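Local coordinates for protein glutathione S-transferase (Legionella pneumophila subsp. pneumophila str. Philadelphia 1, PDB 3NIV) that probably isomerises maleylacetoacetate to fumarylacetoacetate with the help of glutathione, as a member of the zeta class of glutathione transferases, at residues 55-60 with 70-75; 114-119 with 128-133; 140-145 with 183-188. All blocks are in the same frame, centred on the assembly; numbering follows the deposited sequence.

Contact 1 (55-60 with 70-75)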
loop_
_atom_site.group_PDB
_atom_site.type_symbol
_atom_site.label_atom_id
_atom_site.label_comp_id
_atom_site.label_asym_id
_atom_site.label_seq_id
_atom_site.Cartn_x
_atom_site.Cartn_y
_atom_site.Cartn_z
ATOM N N LEU A 55 -2.793 16.886 -3.825
ATOM C CA LEU A 55 -2.340 15.500 -3.789
ATOM C C LEU A 55 -1.797 15.025 -5.132
ATOM O O LEU A 55 -2.463 15.134 -6.165
ATOM C CB LEU A 55 -3.461 14.576 -3.313
ATOM C CG LEU A 55 -3.737 14.696 -1.811
ATOM C CD1 LEU A 55 -4.775 13.679 -1.352
ATOM C CD2 LEU A 55 -2.435 14.556 -1.022
ATOM N N VAL A 56 -0.573 14.511 -5.104
ATOM C CA VAL A 56 0.025 13.908 -6.281
ATOM C C VAL A 56 0.489 12.501 -5.933
ATOM O O VAL A 56 1.050 12.273 -4.863
ATOM C CB VAL A 56 1.221 14.740 -6.826
ATOM C CG1 VAL A 56 0.729 16.003 -7.512
ATOM C CG2 VAL A 56 2.219 15.069 -5.705
ATOM N N PRO A 57 0.224 11.545 -6.826
ATOM C CA PRO A 57 -0.587 11.821 -8.012
ATOM C C PRO A 57 -2.059 11.885 -7.649
ATOM O O PRO A 57 -2.481 11.359 -6.625
ATOM C CB PRO A 57 -0.319 10.601 -8.900
ATOM C CG PRO A 57 0.080 9.528 -7.936
ATOM C CD PRO A 57 0.925 10.258 -6.939
ATOM N N SER A 58 -2.830 12.561 -8.477
ATOM C CA SER A 58 -4.270 12.527 -8.350
ATOM C C SER A 58 -4.868 12.649 -9.735
ATOM O O SER A 58 -4.343 13.349 -10.601
ATOM C CB SER A 58 -4.778 13.639 -7.437
ATOM O OG SER A 58 -4.614 14.910 -8.038
ATOM N N LEU A 59 -5.961 11.937 -9.943
ATOM C CA LEU A 59 -6.610 11.884 -11.232
ATOM C C LEU A 59 -7.923 12.655 -11.157
ATOM O O LEU A 59 -8.701 12.475 -10.222
ATOM C CB LEU A 59 -6.871 10.425 -11.567
ATOM C CG LEU A 59 -6.911 9.977 -13.013
ATOM C CD1 LEU A 59 -5.674 10.460 -13.749
ATOM C CD2 LEU A 59 -7.004 8.458 -13.022
ATOM N N ASP A 60 -8.157 13.541 -12.117
ATOM C CA ASP A 60 -9.452 14.190 -12.198
ATOM C C ASP A 60 -10.272 13.572 -13.307
ATOM O O ASP A 60 -9.872 13.587 -14.468
ATOM C CB ASP A 60 -9.336 15.690 -12.425
ATOM C CG ASP A 60 -10.691 16.334 -12.674
ATOM O OD1 ASP A 60 -11.231 16.990 -11.753
ATOM O OD2 ASP A 60 -11.236 16.151 -13.787
HETATM N N MSE A 70 -1.689 3.385 -6.276
HETATM C CA MSE A 70 -2.201 2.020 -6.433
HETATM C C MSE A 70 -3.706 2.011 -6.724
HETATM O O MSE A 70 -4.179 1.247 -7.562
HETATM C CB MSE A 70 -1.883 1.167 -5.209
HETATM C CG MSE A 70 -0.415 1.157 -4.856
HETATM SE SE MSE A 70 0.725 0.668 -6.381
HETATM C CE MSE A 70 0.381 -1.262 -6.398
ATOM N N ALA A 71 -4.440 2.886 -6.044
ATOM C CA ALA A 71 -5.866 3.042 -6.288
ATOM C C ALA A 71 -6.125 3.580 -7.680
ATOM O O ALA A 71 -7.016 3.112 -8.370
ATOM C CB ALA A 71 -6.503 3.956 -5.242
ATOM N N ILE A 72 -5.350 4.581 -8.081
ATOM C CA ILE A 72 -5.464 5.163 -9.417
ATOM C C ILE A 72 -5.262 4.099 -10.494
ATOM O O ILE A 72 -6.006 4.022 -11.480
ATOM C CB ILE A 72 -4.435 6.289 -9.616
ATOM C CG1 ILE A 72 -4.908 7.557 -8.883
ATOM C CG2 ILE A 72 -4.173 6.520 -11.109
ATOM C CD1 ILE A 72 -3.916 8.696 -8.862
ATOM N N ILE A 73 -4.259 3.264 -10.286
ATOM C CA ILE A 73 -3.910 2.266 -11.281
ATOM C C ILE A 73 -5.009 1.213 -11.416
ATOM O O ILE A 73 -5.378 0.824 -12.526
ATOM C CB ILE A 73 -2.533 1.642 -10.963
ATOM C CG1 ILE A 73 -1.422 2.642 -11.320
ATOM C CG2 ILE A 73 -2.357 0.341 -11.699
ATOM C CD1 ILE A 73 -0.097 2.374 -10.651
ATOM N N ASP A 74 -5.548 0.777 -10.282
ATOM C CA ASP A 74 -6.615 -0.216 -10.275
ATOM C C ASP A 74 -7.876 0.301 -10.970
ATOM O O ASP A 74 -8.586 -0.456 -11.634
ATOM C CB ASP A 74 -6.922 -0.661 -8.841
ATOM C CG ASP A 74 -5.961 -1.742 -8.341
ATOM O OD1 ASP A 74 -5.219 -2.331 -9.162
ATOM O OD2 ASP A 74 -5.957 -2.016 -7.121
ATOM N N TYR A 75 -8.136 1.597 -10.824
ATOM C CA TYR A 75 -9.228 2.253 -11.539
ATOM C C TYR A 75 -9.004 2.148 -13.047
ATOM O O TYR A 75 -9.862 1.665 -13.781
ATOM C CB TYR A 75 -9.360 3.723 -11.106
ATOM C CG TYR A 75 -10.422 4.504 -11.858
ATOM C CD1 TYR A 75 -11.747 4.497 -11.440
ATOM C CD2 TYR A 75 -10.095 5.259 -12.979
ATOM C CE1 TYR A 75 -12.721 5.211 -12.131
ATOM C CE2 TYR A 75 -11.060 5.972 -13.671
ATOM C CZ TYR A 75 -12.367 5.943 -13.243
ATOM O OH TYR A 75 -13.326 6.651 -13.932
#
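The Tyr-75 ring is the flat group here, and it meets the other segment through a methyl carbon. Leu-59 CD2 comes obliquely to the tyrosine, 4.4 Å from its CD2, while Leu-66 of strand 64-67 and, from the second subunit, Ala-94 also pack on this residue. The puckered ring of Pro-57 turns CB and CG toward Ile-72 CD1, at 4.1 and 4.2 Å, and also touches Ala-13, Cys-14 and Val-17 of helix 12-23.

Ile-72 carries most of the contact because its two branches diverge. Its CD1, anti to CA (chi2 173°), reaches the start of the strand and rests 3.8 Å from Pro-57 O and 3.9 Å from Ser-58 CA, thus on backbone as well as on side chain. Its CG2 points instead to Leu-59, whose CD2 lies 3.9 Å away. Leu-59 CD2 therefore sits between the isoleucine and the tyrosine one helical turn further on. All the touching residues are buried, and the side-chain packing is apolar, with the Pro-57 carbonyl in van der Waals contact.

Strand 58-60 and helix 70-75 run 40° apart with their axes 9.1 Å from each other at closest approach, the helix lying over one face of the sheet. Ser-58 faces away from it; its OG donates to Leu-55 O at 2.9 Å, tying the bend before the strand across the peptide that precedes Pro-57. That peptide is cis.

A cis-proline leading into an antiparallel strand, followed by a hairpin to strand 64-67 and then a covering helix, is the beta-beta-alpha half of the thioredoxin fold; in glutathione transferases this cis-proline turn generally borders the glutathione site.

Contact 2 (114-119 with 128-133)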
loop_
_atom_site.group_PDB
_atom_site.type_symbol
_atom_site.label_atom_id
_atom_site.label_comp_id
_atom_site.label_asym_id
_atom_site.label_seq_id
_atom_site.Cartn_x
_atom_site.Cartn_y
_atom_site.Cartn_z
ATOM N N ARG A 114 9.015 13.394 3.342
ATOM C CA ARG A 114 8.390 13.732 4.610
ATOM C C ARG A 114 9.023 12.941 5.743
ATOM O O ARG A 114 9.145 13.436 6.861
ATOM C CB ARG A 114 6.875 13.462 4.552
ATOM C CG ARG A 114 6.481 12.050 5.025
ATOM C CD ARG A 114 5.310 11.385 4.251
ATOM N NE ARG A 114 3.991 11.731 4.761
ATOM C CZ ARG A 114 3.108 10.874 5.283
ATOM N NH1 ARG A 114 3.365 9.574 5.384
ATOM N NH2 ARG A 114 1.941 11.334 5.705
ATOM N N VAL A 115 9.426 11.708 5.465
ATOM C CA VAL A 115 10.039 10.893 6.504
ATOM C C VAL A 115 11.490 11.301 6.746
ATOM O O VAL A 115 11.957 11.364 7.884
ATOM C CB VAL A 115 9.942 9.398 6.193
ATOM C CG1 VAL A 115 10.506 8.596 7.339
ATOM C CG2 VAL A 115 8.495 9.020 5.973
ATOM N N LEU A 116 12.202 11.603 5.668
ATOM C CA LEU A 116 13.574 12.014 5.802
ATOM C C LEU A 116 13.625 13.309 6.600
ATOM O O LEU A 116 14.524 13.511 7.408
ATOM C CB LEU A 116 14.204 12.182 4.427
ATOM C CG LEU A 116 13.998 10.987 3.497
ATOM C CD1 LEU A 116 14.830 11.168 2.240
ATOM C CD2 LEU A 116 14.348 9.676 4.197
ATOM N N ASN A 117 12.647 14.176 6.379
ATOM C CA ASN A 117 12.596 15.452 7.082
ATOM C C ASN A 117 12.263 15.302 8.561
ATOM O O ASN A 117 12.753 16.058 9.394
ATOM C CB ASN A 117 11.606 16.395 6.413
ATOM C CG ASN A 117 12.189 17.069 5.208
ATOM O OD1 ASN A 117 13.404 17.057 5.019
ATOM N ND2 ASN A 117 11.338 17.664 4.377
ATOM N N ARG A 118 11.431 14.324 8.886
ATOM C CA ARG A 118 11.142 14.039 10.279
ATOM C C ARG A 118 12.403 13.560 10.995
ATOM O O ARG A 118 12.608 13.857 12.169
ATOM C CB ARG A 118 10.040 12.989 10.404
ATOM C CG ARG A 118 9.605 12.745 11.839
ATOM C CD ARG A 118 8.566 13.761 12.303
ATOM N NE ARG A 118 8.244 13.566 13.712
ATOM C CZ ARG A 118 7.492 14.386 14.435
ATOM N NH1 ARG A 118 6.963 15.471 13.890
ATOM N NH2 ARG A 118 7.272 14.116 15.710
ATOM N N LEU A 119 13.239 12.803 10.293
ATOM C CA LEU A 119 14.483 12.329 10.885
ATOM C C LEU A 119 15.380 13.511 11.180
ATOM O O LEU A 119 16.051 13.557 12.202
ATOM C CB LEU A 119 15.199 11.372 9.944
ATOM C CG LEU A 119 14.422 10.080 9.732
ATOM C CD1 LEU A 119 15.199 9.183 8.793
ATOM C CD2 LEU A 119 14.161 9.395 11.071
ATOM N N GLU A 128 24.985 11.258 6.360
ATOM C CA GLU A 128 25.276 9.821 6.375
ATOM C C GLU A 128 24.163 9.026 7.054
ATOM O O GLU A 128 23.877 7.881 6.679
ATOM C CB GLU A 128 26.636 9.513 7.024
ATOM C CG GLU A 128 26.674 9.564 8.568
ATOM C CD GLU A 128 28.102 9.416 9.136
ATOM O OE1 GLU A 128 28.560 10.327 9.877
ATOM O OE2 GLU A 128 28.772 8.394 8.828
ATOM N N GLN A 129 23.530 9.644 8.049
ATOM C CA GLN A 129 22.431 9.013 8.758
ATOM C C GLN A 129 21.212 8.833 7.855
ATOM O O GLN A 129 20.649 7.744 7.775
ATOM C CB GLN A 129 22.080 9.808 10.008
ATOM C CG GLN A 129 23.274 10.005 10.933
ATOM C CD GLN A 129 22.927 10.760 12.210
ATOM O OE1 GLN A 129 22.221 11.765 12.180
ATOM N NE2 GLN A 129 23.429 10.275 13.337
ATOM N N VAL A 130 20.808 9.887 7.161
ATOM C CA VAL A 130 19.694 9.741 6.242
ATOM C C VAL A 130 19.993 8.663 5.197
ATOM O O VAL A 130 19.109 7.890 4.826
ATOM C CB VAL A 130 19.315 11.072 5.574
ATOM C CG1 VAL A 130 18.204 10.856 4.549
ATOM C CG2 VAL A 130 18.873 12.074 6.625
ATOM N N LEU A 131 21.241 8.597 4.740
ATOM C CA LEU A 131 21.632 7.596 3.753
ATOM C C LEU A 131 21.596 6.173 4.291
ATOM O O LEU A 131 21.216 5.236 3.584
ATOM C CB LEU A 131 23.031 7.888 3.220
ATOM C CG LEU A 131 23.056 8.664 1.911
ATOM C CD1 LEU A 131 22.386 7.840 0.802
ATOM C CD2 LEU A 131 22.379 10.026 2.100
ATOM N N GLU A 132 22.014 6.003 5.537
ATOM C CA GLU A 132 22.015 4.680 6.142
ATOM C C GLU A 132 20.585 4.157 6.332
ATOM O O GLU A 132 20.287 3.003 6.025
ATOM C CB GLU A 132 22.757 4.717 7.474
ATOM C CG GLU A 132 23.032 3.349 8.043
ATOM C CD GLU A 132 24.155 3.366 9.056
ATOM O OE1 GLU A 132 24.104 2.533 9.987
ATOM O OE2 GLU A 132 25.080 4.210 8.920
ATOM N N TRP A 133 19.712 5.024 6.837
ATOM C CA TRP A 133 18.288 4.749 6.928
ATOM C C TRP A 133 17.758 4.364 5.554
ATOM O O TRP A 133 17.193 3.277 5.357
ATOM C CB TRP A 133 17.573 6.006 7.448
ATOM C CG TRP A 133 16.057 6.018 7.405
ATOM C CD1 TRP A 133 15.268 6.415 6.367
ATOM C CD2 TRP A 133 15.162 5.680 8.479
ATOM N NE1 TRP A 133 13.936 6.324 6.717
ATOM C CE2 TRP A 133 13.849 5.881 8.010
ATOM C CE3 TRP A 133 15.348 5.227 9.790
ATOM C CZ2 TRP A 133 12.725 5.637 8.800
ATOM C CZ3 TRP A 133 14.232 4.982 10.575
ATOM C CH2 TRP A 133 12.933 5.186 10.074
#
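Trp-133, packed against Val-115, Leu-116 and Leu-119, has one polar side-chain atom, NE1, and this buried N-H is satisfied by Leu-110 O in the short helix that precedes helix 113-123. The bond helps hold the indole in the angle between the two arms of an antiparallel helix hairpin of the all-helical C-terminal domain, formed by helices 113-123 and 127-149. The short segments cross at 135° with their axes 10.5 Å apart at closest approach.

Leu-119 supplies the most intimate contact. Its CD1, carried outward in an extended chain, stands over one face of the indole, 3.4 Å from the centroid of the five-membered ring and 6° off its normal, a CH-pi contact. Trp-133 CG, anti to the backbone N (chi1 170°), starts the side chain toward helix 113-123.

Val-115 approaches the indole obliquely, its CG1 lying 4.0 Å from Trp-133 CZ2, with the two side chains at about a right angle. Leu-116 leaves its helix to one side, yet its branched end swings back to the partner. Val-130 CG1 fits against that end.

Nearby, Ala-125 in the connecting turn touches both Leu-119 and Val-130, closing the end of the hairpin. The second subunit lies close by: Gln-122 NE2 of that subunit donates to Gln-129 O, and Leu-110 of that subunit packs on Val-115, placing the hairpin at the dimer interface.

The Leu-116 fork is shared unevenly: CD2 is 4.0 Å from both Val-130 CG1 and Trp-133 CD1, while CD1 reaches Val-130 CG1 alone, at 4.1 Å.

Contact 3 (140-145 with 183-188)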
loop_
_atom_site.group_PDB
_atom_site.type_symbol
_atom_site.label_atom_id
_atom_site.label_comp_id
_atom_site.label_asym_id
_atom_site.label_seq_id
_atom_site.Cartn_x
_atom_site.Cartn_y
_atom_site.Cartn_z
ATOM N N THR A 140 16.241 -4.214 2.565
ATOM C CA THR A 140 15.175 -5.068 3.051
ATOM C C THR A 140 14.141 -5.334 1.965
ATOM O O THR A 140 13.726 -6.473 1.768
ATOM C CB THR A 140 14.491 -4.453 4.273
ATOM O OG1 THR A 140 15.471 -4.246 5.294
ATOM C CG2 THR A 140 13.430 -5.397 4.809
ATOM N N GLY A 141 13.741 -4.273 1.267
ATOM C CA GLY A 141 12.761 -4.355 0.203
ATOM C C GLY A 141 13.227 -5.094 -1.038
ATOM O O GLY A 141 12.475 -5.856 -1.640
ATOM N N PHE A 142 14.473 -4.881 -1.432
ATOM C CA PHE A 142 14.980 -5.581 -2.608
ATOM C C PHE A 142 15.292 -7.051 -2.310
ATOM O O PHE A 142 15.098 -7.911 -3.162
ATOM C CB PHE A 142 16.173 -4.845 -3.213
ATOM C CG PHE A 142 15.794 -3.579 -3.929
ATOM C CD1 PHE A 142 14.606 -3.496 -4.631
ATOM C CD2 PHE A 142 16.627 -2.474 -3.911
ATOM C CE1 PHE A 142 14.252 -2.320 -5.304
ATOM C CE2 PHE A 142 16.277 -1.300 -4.583
ATOM C CZ PHE A 142 15.089 -1.227 -5.278
ATOM N N ASP A 143 15.760 -7.336 -1.099
ATOM C CA ASP A 143 15.940 -8.714 -0.680
ATOM C C ASP A 143 14.619 -9.444 -0.887
ATOM O O ASP A 143 14.558 -10.469 -1.570
ATOM C CB ASP A 143 16.331 -8.795 0.795
ATOM C CG ASP A 143 17.787 -8.439 1.044
ATOM O OD1 ASP A 143 18.506 -8.136 0.069
ATOM O OD2 ASP A 143 18.215 -8.463 2.224
ATOM N N ALA A 144 13.552 -8.910 -0.298
ATOM C CA ALA A 144 12.268 -9.600 -0.328
ATOM C C ALA A 144 11.773 -9.723 -1.759
ATOM O O ALA A 144 11.280 -10.769 -2.174
ATOM C CB ALA A 144 11.248 -8.884 0.541
ATOM N N PHE A 145 11.922 -8.652 -2.522
ATOM C CA PHE A 145 11.453 -8.649 -3.899
ATOM C C PHE A 145 12.190 -9.658 -4.795
ATOM O O PHE A 145 11.577 -10.341 -5.610
ATOM C CB PHE A 145 11.582 -7.243 -4.468
ATOM C CG PHE A 145 10.733 -6.995 -5.670
ATOM C CD1 PHE A 145 11.138 -7.429 -6.922
ATOM C CD2 PHE A 145 9.543 -6.312 -5.555
ATOM C CE1 PHE A 145 10.354 -7.193 -8.038
ATOM C CE2 PHE A 145 8.758 -6.070 -6.656
ATOM C CZ PHE A 145 9.170 -6.511 -7.906
ATOM N N PHE A 183 22.576 3.499 -3.952
ATOM C CA PHE A 183 22.575 2.197 -3.329
ATOM C C PHE A 183 23.111 1.223 -4.371
ATOM O O PHE A 183 22.806 1.347 -5.552
ATOM C CB PHE A 183 21.141 1.850 -2.923
ATOM C CG PHE A 183 20.975 0.469 -2.361
ATOM C CD1 PHE A 183 21.318 0.192 -1.043
ATOM C CD2 PHE A 183 20.436 -0.546 -3.138
ATOM C CE1 PHE A 183 21.135 -1.082 -0.512
ATOM C CE2 PHE A 183 20.255 -1.822 -2.613
ATOM C CZ PHE A 183 20.609 -2.090 -1.300
ATOM N N ASP A 184 23.912 0.256 -3.944
ATOM C CA ASP A 184 24.530 -0.666 -4.888
ATOM C C ASP A 184 23.653 -1.872 -5.140
ATOM O O ASP A 184 23.370 -2.630 -4.226
ATOM C CB ASP A 184 25.898 -1.129 -4.384
ATOM C CG ASP A 184 26.577 -2.091 -5.349
ATOM O OD1 ASP A 184 26.442 -1.897 -6.578
ATOM O OD2 ASP A 184 27.239 -3.044 -4.882
HETATM N N MSE A 185 23.271 -2.064 -6.397
HETATM C CA MSE A 185 22.312 -3.100 -6.786
HETATM C C MSE A 185 22.910 -4.483 -7.041
HETATM O O MSE A 185 22.189 -5.414 -7.396
HETATM C CB MSE A 185 21.532 -2.657 -8.028
HETATM C CG MSE A 185 20.596 -1.486 -7.781
HETATM SE SE MSE A 185 19.229 -1.842 -6.403
HETATM C CE MSE A 185 18.103 -3.089 -7.405
ATOM N N ALA A 186 24.219 -4.622 -6.863
ATOM C CA ALA A 186 24.910 -5.877 -7.187
ATOM C C ALA A 186 24.174 -7.145 -6.729
ATOM O O ALA A 186 24.188 -8.169 -7.412
ATOM C CB ALA A 186 26.322 -5.854 -6.622
ATOM N N SER A 187 23.531 -7.066 -5.573
ATOM C CA SER A 187 22.910 -8.227 -4.946
ATOM C C SER A 187 21.635 -8.705 -5.653
ATOM O O SER A 187 21.115 -9.782 -5.346
ATOM C CB SER A 187 22.608 -7.900 -3.482
ATOM O OG SER A 187 21.959 -8.971 -2.819
ATOM N N TYR A 188 21.154 -7.923 -6.614
ATOM C CA TYR A 188 19.838 -8.152 -7.196
ATOM C C TYR A 188 19.840 -8.313 -8.718
ATOM O O TYR A 188 19.284 -7.475 -9.435
ATOM C CB TYR A 188 18.915 -7.009 -6.788
ATOM C CG TYR A 188 19.018 -6.693 -5.318
ATOM C CD1 TYR A 188 18.560 -7.591 -4.371
ATOM C CD2 TYR A 188 19.595 -5.505 -4.874
ATOM C CE1 TYR A 188 18.659 -7.320 -3.026
ATOM C CE2 TYR A 188 19.690 -5.218 -3.528
ATOM C CZ TYR A 188 19.218 -6.133 -2.608
ATOM O OH TYR A 188 19.317 -5.882 -1.263
HETATM O O HOH W 1 21.061 -8.953 0.054
#
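In the helical C-terminal domain of this glutathione transferase, Phe-142 and Asp-143 of the long helix 127-149 receive Phe-183, Met-185 and Tyr-188 from the loop joining helices 166-180 and 189-198. Tyr-188 occupies the N-cap position of the latter helix, so the contact lies right at the start of that helix.

The tyrosine ring is sandwiched between two CB atoms: Phe-142 CB lies over its centre, 3.4 Å from the centroid in a CH-pi contact, and Ser-187 CB covers the opposite face, 3.8 Å above the plane. The Phe-142 and Tyr-188 rings themselves meet obliquely, their planes 57° apart.

Selenomethionine Met-185 folds back through bent chi2 and chi3 (-72° for the latter, which places CE). Its CE sits over one face of the Phe-142 ring, toward the rim, and its SE is 3.5 Å from Phe-142 CE2, a Met-aromatic contact. Phe-183 CE2 comes to the edge of the same ring, 3.9 Å from Phe-142 CD2. Ile-191 also packs on both Phe-142 and Met-185.

At the partly exposed side the chemistry turns polar around Asp-143 OD1, which accepts two bonds, an arrangement that would favour the charged carboxylate. Tyr-188 OH donates to Asp-143 OD1 at 2.7 Å, 41° out of the carboxylate plane. A water donates to the same OD1 at 2.7 Å and is hydrogen-bonded to Ser-187 OG at 3.0 Å.

All three contacts are largely buried, but they hold different parts of the molecule. Contact 1 belongs to the thioredoxin-like N-terminal domain and joins sheet to helix; contacts 2 and 3 lie in the helical C-terminal domain and share helix 127-149, near its start and further along it, with centres 19 Å apart. Contact 1 is purely aliphatic save for one tyrosine, contact 2 centres on an indole, and contact 3 mixes aromatic packing with a carboxylate and water at its more exposed side. Contacts 1 and 2, with centres about 27 Å apart, both border the second subunit, whereas no other chain of the assembly touches the segments of contact 3.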